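Local coordinates for CAS6A (Thermus thermophilus, PDB 4C97), which probably acts as a Cas6-family endoribonuclease that processes CRISPR RNA precursors in antiviral defence, at residues M5-L10 with S64-G69; P129-R134 with L185-E190; L10-E15 with F92-V97. The protein carries 1 engineered substitution. One frame throughout, in Å; residues are numbered along the deposited sequence.

Interaction 1: residues M5-L10 with S64-G69; sequences MVLAAL and SLLVEG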
# COMPACT_ATOMS: atom_id res chain seq x y z
N MET A 5 -8.68 6.46 -15.10
CA MET A 5 -7.87 5.42 -14.49
C MET A 5 -6.99 5.92 -13.36
O MET A 5 -5.85 5.51 -13.21
CB MET A 5 -7.09 4.76 -15.59
CG MET A 5 -6.97 3.30 -15.36
SD MET A 5 -6.24 2.45 -16.75
CE MET A 5 -7.26 3.02 -18.05
N VAL A 6 -7.56 6.77 -12.52
CA VAL A 6 -6.85 7.37 -11.39
C VAL A 6 -6.66 6.41 -10.23
O VAL A 6 -7.51 5.57 -9.95
CB VAL A 6 -7.64 8.61 -10.86
CG1 VAL A 6 -8.96 8.20 -10.30
CG2 VAL A 6 -6.88 9.34 -9.82
N LEU A 7 -5.52 6.54 -9.57
CA LEU A 7 -5.43 6.01 -8.23
C LEU A 7 -4.70 7.04 -7.40
O LEU A 7 -3.97 7.89 -7.93
CB LEU A 7 -4.79 4.62 -8.19
CG LEU A 7 -3.33 4.44 -8.55
CD1 LEU A 7 -2.94 3.00 -8.26
CD2 LEU A 7 -3.01 4.78 -9.98
N ALA A 8 -4.96 7.02 -6.09
CA ALA A 8 -4.49 8.10 -5.25
C ALA A 8 -4.23 7.66 -3.82
O ALA A 8 -4.85 6.70 -3.34
CB ALA A 8 -5.51 9.22 -5.25
N ALA A 9 -3.30 8.34 -3.17
CA ALA A 9 -3.05 8.19 -1.74
C ALA A 9 -3.03 9.59 -1.18
O ALA A 9 -2.15 10.40 -1.49
CB ALA A 9 -1.72 7.50 -1.49
N LEU A 10 -4.05 9.88 -0.37
CA LEU A 10 -4.13 11.17 0.28
C LEU A 10 -3.68 11.05 1.72
O LEU A 10 -4.06 10.11 2.44
CB LEU A 10 -5.57 11.66 0.25
CG LEU A 10 -6.05 12.23 -1.09
CD1 LEU A 10 -6.11 11.18 -2.17
CD2 LEU A 10 -7.43 12.85 -0.89
N SER A 64 -5.66 5.34 0.68
CA SER A 64 -5.44 4.98 -0.72
C SER A 64 -6.72 4.55 -1.34
O SER A 64 -7.42 3.70 -0.79
CB SER A 64 -4.49 3.79 -0.90
OG SER A 64 -3.22 4.05 -0.38
N LEU A 65 -6.95 5.09 -2.52
CA LEU A 65 -8.16 4.87 -3.30
C LEU A 65 -7.73 4.35 -4.65
O LEU A 65 -6.99 5.03 -5.39
CB LEU A 65 -8.94 6.17 -3.43
CG LEU A 65 -9.22 6.86 -2.09
CD1 LEU A 65 -9.80 8.25 -2.28
CD2 LEU A 65 -10.15 5.98 -1.23
N LEU A 66 -8.16 3.13 -4.95
CA LEU A 66 -7.62 2.37 -6.09
C LEU A 66 -8.51 2.35 -7.33
O LEU A 66 -8.13 1.81 -8.37
CB LEU A 66 -7.30 0.93 -5.65
CG LEU A 66 -6.39 0.83 -4.43
CD1 LEU A 66 -6.17 -0.63 -4.11
CD2 LEU A 66 -5.05 1.54 -4.63
N VAL A 67 -9.69 2.98 -7.23
CA VAL A 67 -10.60 3.05 -8.37
C VAL A 67 -11.18 4.46 -8.42
O VAL A 67 -11.35 5.08 -7.38
CB VAL A 67 -11.73 1.99 -8.30
CG1 VAL A 67 -11.14 0.58 -8.29
CG2 VAL A 67 -12.57 2.20 -7.07
N GLU A 68 -11.42 4.95 -9.63
CA GLU A 68 -11.83 6.34 -9.87
C GLU A 68 -13.08 6.75 -9.15
O GLU A 68 -13.13 7.83 -8.59
CB GLU A 68 -12.04 6.61 -11.37
CG GLU A 68 -13.08 7.73 -11.72
CD GLU A 68 -12.54 9.16 -11.53
OE1 GLU A 68 -11.31 9.36 -11.59
OE2 GLU A 68 -13.36 10.09 -11.34
N GLY A 69 -14.12 5.94 -9.23
CA GLY A 69 -15.39 6.30 -8.63
C GLY A 69 -15.24 6.61 -7.16
O GLY A 69 -15.80 7.60 -6.63
O HOH W 1 -9.43 4.00 -11.64
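Leu7 and Leu66 meet at their methyl ends, with Leu7 CD1 4.4 Å from Leu66 CD2. The CB of Leu66 points away from the opposite strand, but the end of the side chain comes back toward it. Leu7 CB packs against the backbone of the partner, 3.6 Å from Leu65 O.

Ala9 and Ser64 form a non-hydrogen-bonded antiparallel pair on one face of the sheet. There Ala9 CB lies 3.9 Å from Ser64 OG, which is held by a hydrogen bond to Tyr224 O. Ala8 and Leu65 point to the other face. They form the hydrogen-bonded pair: Ala8 N reaches Leu65 O at 2.9 Å, and Leu65 N reaches Ala8 O at 2.8 Å. The second bond is the straighter, at 170°.

Beyond this pair the second segment leaves the sheet. Val67 takes the N-cap position and helix 68-79 begins. The Val6 and Glu68 side chains cross at about a right angle, with Glu68 CB 3.6 Å from Val6 CG1. Glu68 OE1 is hydrogen-bonded to Ser4 OG. A water lies 3.0 Å from Val6 O, within hydrogen-bonding distance, and weakly accepts from Glu68 N.

Strand 6-15 lies between strands 58-65 and 91-109 in a ferredoxin-like sheet. Leu7, Ala9 and Leu66 pack on Tyr224 of helix 209-225, and Leu7 also touches helix 110-113. On the other face, helix 68-79 covers Val6 and Ala8 through Tyr71, and Leu65 through Leu74.

Interaction 2: residues P129-R134 with L185-E190; sequences PTFFRR and LPARTE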
# COMPACT_ATOMS: atom_id res chain seq x y z
N PRO A 129 4.41 -3.32 9.36
CA PRO A 129 4.56 -4.78 9.37
C PRO A 129 3.75 -5.45 8.26
O PRO A 129 2.57 -5.13 8.06
CB PRO A 129 4.05 -5.17 10.76
CG PRO A 129 4.33 -3.95 11.60
CD PRO A 129 4.00 -2.80 10.68
N THR A 130 4.40 -6.34 7.53
CA THR A 130 3.84 -6.95 6.33
C THR A 130 3.75 -8.46 6.51
O THR A 130 4.73 -9.10 6.93
CB THR A 130 4.71 -6.59 5.11
OG1 THR A 130 4.77 -5.16 4.95
CG2 THR A 130 4.17 -7.21 3.86
N PHE A 131 2.59 -9.03 6.22
CA PHE A 131 2.37 -10.46 6.37
C PHE A 131 1.32 -10.97 5.40
O PHE A 131 0.64 -10.18 4.71
CB PHE A 131 2.04 -10.82 7.84
CG PHE A 131 0.81 -10.12 8.38
CD1 PHE A 131 -0.43 -10.70 8.25
CD2 PHE A 131 0.91 -8.90 9.04
CE1 PHE A 131 -1.57 -10.08 8.76
CE2 PHE A 131 -0.23 -8.27 9.54
CZ PHE A 131 -1.45 -8.86 9.39
N PHE A 132 1.21 -12.29 5.34
CA PHE A 132 0.37 -12.99 4.36
C PHE A 132 -0.40 -14.07 5.05
O PHE A 132 0.01 -14.58 6.08
CB PHE A 132 1.28 -13.61 3.27
CG PHE A 132 2.17 -12.61 2.65
CD1 PHE A 132 1.74 -11.85 1.58
CD2 PHE A 132 3.42 -12.34 3.21
CE1 PHE A 132 2.54 -10.88 1.05
CE2 PHE A 132 4.21 -11.39 2.69
CZ PHE A 132 3.78 -10.63 1.61
N ARG A 133 -1.57 -14.40 4.52
CA ARG A 133 -2.36 -15.47 5.10
C ARG A 133 -1.98 -16.76 4.40
O ARG A 133 -2.03 -16.84 3.18
CB ARG A 133 -3.85 -15.20 4.94
CG ARG A 133 -4.73 -16.22 5.68
CD ARG A 133 -6.19 -15.80 5.68
NE ARG A 133 -7.07 -16.78 6.33
CZ ARG A 133 -7.09 -17.03 7.64
NH1 ARG A 133 -6.26 -16.40 8.46
NH2 ARG A 133 -7.94 -17.94 8.12
N ARG A 134 -1.58 -17.76 5.17
CA ARG A 134 -1.32 -19.07 4.61
C ARG A 134 -1.88 -20.11 5.57
O ARG A 134 -1.50 -20.16 6.74
CB ARG A 134 0.19 -19.27 4.36
CG ARG A 134 1.04 -19.43 5.63
CD ARG A 134 2.39 -20.07 5.38
NE ARG A 134 2.93 -19.69 4.08
CZ ARG A 134 4.00 -20.26 3.54
NH1 ARG A 134 4.63 -21.25 4.17
NH2 ARG A 134 4.43 -19.86 2.35
N LEU A 185 7.89 -7.41 13.44
CA LEU A 185 7.33 -6.69 14.57
C LEU A 185 5.91 -7.20 14.80
O LEU A 185 5.24 -7.63 13.87
CB LEU A 185 7.29 -5.18 14.30
CG LEU A 185 8.60 -4.42 14.10
CD1 LEU A 185 8.33 -2.96 13.76
CD2 LEU A 185 9.52 -4.53 15.33
N PRO A 186 5.44 -7.15 16.06
CA PRO A 186 4.09 -7.66 16.30
C PRO A 186 3.01 -6.83 15.64
O PRO A 186 3.10 -5.61 15.56
CB PRO A 186 3.94 -7.54 17.82
CG PRO A 186 5.32 -7.61 18.36
CD PRO A 186 6.15 -6.86 17.32
N ALA A 187 1.99 -7.51 15.16
CA ALA A 187 0.79 -6.87 14.64
C ALA A 187 -0.22 -6.90 15.76
O ALA A 187 -0.88 -7.91 15.99
CB ALA A 187 0.29 -7.63 13.44
N ARG A 188 -0.33 -5.78 16.47
CA ARG A 188 -0.98 -5.78 17.77
C ARG A 188 -2.50 -5.96 17.69
O ARG A 188 -3.12 -6.32 18.69
CB ARG A 188 -0.61 -4.52 18.56
CG ARG A 188 0.86 -4.42 19.03
CD ARG A 188 1.24 -5.41 20.15
NE ARG A 188 2.54 -5.09 20.76
CZ ARG A 188 3.37 -5.99 21.31
NH1 ARG A 188 3.06 -7.28 21.33
NH2 ARG A 188 4.52 -5.60 21.84
N THR A 189 -3.10 -5.75 16.52
CA THR A 189 -4.53 -5.99 16.36
C THR A 189 -4.83 -7.46 16.11
O THR A 189 -5.98 -7.87 16.12
CB THR A 189 -5.10 -5.20 15.16
OG1 THR A 189 -4.42 -5.60 13.98
CG2 THR A 189 -4.90 -3.70 15.36
N GLU A 190 -3.79 -8.25 15.89
CA GLU A 190 -3.96 -9.64 15.48
C GLU A 190 -3.51 -10.59 16.56
O GLU A 190 -2.84 -10.20 17.52
CB GLU A 190 -3.15 -9.91 14.20
CG GLU A 190 -3.49 -8.95 13.09
CD GLU A 190 -4.97 -8.92 12.79
OE1 GLU A 190 -5.54 -10.01 12.55
OE2 GLU A 190 -5.57 -7.82 12.86
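Phe131 sets its ring obliquely against the type I beta turn Ala187-Glu190, which follows strand 176-186. That strand belongs to the second ferredoxin-like sheet of this Cas6 protein. Two carbons on the ring rim do the touching. CE2 of Phe131 is 4.0 Å from Ala187 CB, and CZ of Phe131 is 4.2 Å from Glu190 CG. Phe131 CB points toward the turn, and chi1 of 59° sets the position of CG, from which the ring reaches Ala187 and Glu190. The ring also meets Tyr235 edge-to-face and touches the ring of His138.

A second patch lies at the start of strand 129-134. Pro129 CG packs 4.2 Å from Leu185 CB, and the two side chains cross obliquely. Both residues also touch Val197 of strand 194-197. The contact is therefore mostly apolar packing, small in area and partly buried: strand residues at Pro129 and Leu185, and a loop phenylalanine on a turn.

Two hydrogen bonds lie within the turn. Glu190 N bonds to Ala187 O at 2.9 Å and closes the turn. Thr189 OG1, which is also hydrogen-bonded to Tyr235 OH, donates to Glu190 OE2 at 2.7 Å, on the anti lone pair of that oxygen.

Interaction 3: residues L10-E15 with F92-V97; sequences LVLVLE and FRVRAV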
# COMPACT_ATOMS: atom_id res chain seq x y z
N LEU A 10 -4.05 9.88 -0.37
CA LEU A 10 -4.13 11.17 0.28
C LEU A 10 -3.68 11.05 1.72
O LEU A 10 -4.06 10.11 2.44
CB LEU A 10 -5.57 11.66 0.25
CG LEU A 10 -6.05 12.23 -1.09
CD1 LEU A 10 -6.11 11.18 -2.17
CD2 LEU A 10 -7.43 12.85 -0.89
N VAL A 11 -2.88 12.03 2.15
CA VAL A 11 -2.35 12.05 3.50
C VAL A 11 -3.06 13.09 4.36
O VAL A 11 -3.19 14.25 3.97
CB VAL A 11 -0.84 12.33 3.51
CG1 VAL A 11 -0.34 12.58 4.94
CG2 VAL A 11 -0.06 11.14 2.90
N LEU A 12 -3.52 12.66 5.53
CA LEU A 12 -4.09 13.57 6.53
C LEU A 12 -3.02 13.90 7.55
O LEU A 12 -2.59 13.02 8.33
CB LEU A 12 -5.28 12.93 7.26
CG LEU A 12 -6.61 12.78 6.52
CD1 LEU A 12 -6.44 12.20 5.13
CD2 LEU A 12 -7.57 11.93 7.34
N VAL A 13 -2.59 15.16 7.53
CA VAL A 13 -1.61 15.66 8.47
C VAL A 13 -2.36 15.99 9.75
O VAL A 13 -3.34 16.74 9.73
CB VAL A 13 -0.89 16.91 7.93
CG1 VAL A 13 0.09 17.46 8.95
CG2 VAL A 13 -0.17 16.58 6.64
N LEU A 14 -1.92 15.42 10.86
CA LEU A 14 -2.72 15.41 12.08
C LEU A 14 -2.08 16.21 13.20
O LEU A 14 -0.88 16.11 13.42
CB LEU A 14 -2.92 13.97 12.57
CG LEU A 14 -3.58 13.02 11.56
CD1 LEU A 14 -3.51 11.59 12.10
CD2 LEU A 14 -5.01 13.43 11.23
N GLU A 15 -2.89 16.99 13.91
CA GLU A 15 -2.42 17.59 15.14
C GLU A 15 -3.21 17.02 16.31
O GLU A 15 -4.43 16.89 16.25
CB GLU A 15 -2.46 19.13 15.10
CG GLU A 15 -3.59 19.71 14.28
CD GLU A 15 -3.65 21.23 14.36
OE1 GLU A 15 -2.92 21.82 15.17
OE2 GLU A 15 -4.44 21.84 13.59
N PHE A 92 -7.90 13.75 16.70
CA PHE A 92 -6.92 14.62 16.05
C PHE A 92 -7.66 15.69 15.29
O PHE A 92 -8.77 15.48 14.82
CB PHE A 92 -6.07 13.85 15.03
CG PHE A 92 -5.25 12.75 15.63
CD1 PHE A 92 -3.99 13.01 16.15
CD2 PHE A 92 -5.74 11.46 15.68
CE1 PHE A 92 -3.22 11.99 16.70
CE2 PHE A 92 -4.98 10.44 16.24
CZ PHE A 92 -3.72 10.71 16.75
N ARG A 93 -7.02 16.84 15.15
CA ARG A 93 -7.49 17.83 14.21
C ARG A 93 -6.74 17.64 12.89
O ARG A 93 -5.53 17.42 12.87
CB ARG A 93 -7.26 19.23 14.78
CG ARG A 93 -7.67 20.34 13.87
CD ARG A 93 -7.66 21.67 14.59
NE ARG A 93 -8.31 21.57 15.90
CZ ARG A 93 -9.62 21.61 16.10
NH1 ARG A 93 -10.45 21.76 15.08
NH2 ARG A 93 -10.11 21.50 17.33
N VAL A 94 -7.47 17.67 11.79
CA VAL A 94 -6.87 17.49 10.48
C VAL A 94 -6.37 18.84 9.99
O VAL A 94 -7.16 19.72 9.65
CB VAL A 94 -7.87 16.89 9.48
CG1 VAL A 94 -7.25 16.78 8.09
CG2 VAL A 94 -8.33 15.51 9.95
N ARG A 95 -5.05 18.99 9.95
CA ARG A 95 -4.45 20.26 9.56
C ARG A 95 -4.46 20.45 8.06
O ARG A 95 -4.69 21.56 7.57
CB ARG A 95 -3.02 20.35 10.04
CG ARG A 95 -2.29 21.58 9.52
CD ARG A 95 -0.93 21.66 10.16
NE ARG A 95 -1.07 21.79 11.61
CZ ARG A 95 -0.26 21.23 12.50
NH1 ARG A 95 0.77 20.48 12.10
NH2 ARG A 95 -0.49 21.41 13.79
N ALA A 96 -4.20 19.37 7.34
CA ALA A 96 -4.14 19.43 5.90
C ALA A 96 -4.44 18.07 5.32
O ALA A 96 -4.17 17.04 5.93
CB ALA A 96 -2.75 19.90 5.44
N VAL A 97 -5.03 18.07 4.13
CA VAL A 97 -5.21 16.87 3.35
C VAL A 97 -4.39 17.04 2.08
O VAL A 97 -4.66 17.93 1.28
CB VAL A 97 -6.70 16.66 3.01
CG1 VAL A 97 -6.88 15.42 2.17
CG2 VAL A 97 -7.50 16.55 4.30
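Glu15 meets Arg95 across two antiparallel strands. Glu15 OE1 lies 2.8 Å from Arg95 NH2, at the guanidinium edge, in a salt bridge whose hydrogen bond is weak and bent (140°). The carboxylate and guanidinium planes are 61° apart. The other oxygen, Glu15 OE2, rests 3.4 Å from Arg93 CD. The guanidinium of Arg93 turns elsewhere, with NH1 bonded to Gly83 O.

Leu14 places CD1 over one face of the Phe92 ring, 4.2 Å from its centroid, a CH-pi contact. Leu14 CD2 also packs 4.1 Å from Val94 CG2. Further along, Leu10 CD2 touches Val97 CG1 at 4.0 Å.

Backbone bonds position these side chains. Glu15 and Arg93 bond in both directions. Val13 N bonds to Ala96 O at 2.9 Å, while Val13 O takes Arg95 N at 2.8 Å. Val13 thus faces two residues, Arg95 and Ala96. The buried Ala96 N has no partner. Pro20 packs on Leu14 and Phe92, and Tyr79 of helix 68-79 on Leu10 and Val97.

The extra residue and the helical backbone of Arg95 (psi -39°) are those of a classic beta bulge in strand 91-109, opposite Val13 of strand 6-15, in a ferredoxin-like sheet.

Interactions 1 and 3 use successive parts of strand 6-15 and share Leu10. They join it to its two neighbours in one sheet, strand 58-65 in interaction 1 and strand 91-109 in interaction 3. Interaction 1 is buried; backbone bonds carry its polar pairing, and its side chains mix apolar packing with Ser64 and Glu68. Interaction 3 lies farther from the chain centre and is only partly buried. It combines an apolar face with charged groups on the other. Interaction 2 is separate, about 25 Å from interaction 1 and 26 Å from interaction 3 between centres. It belongs to the second half of the chain and is partly buried. Its segments meet by side-chain packing, whereas the other two pair their backbones.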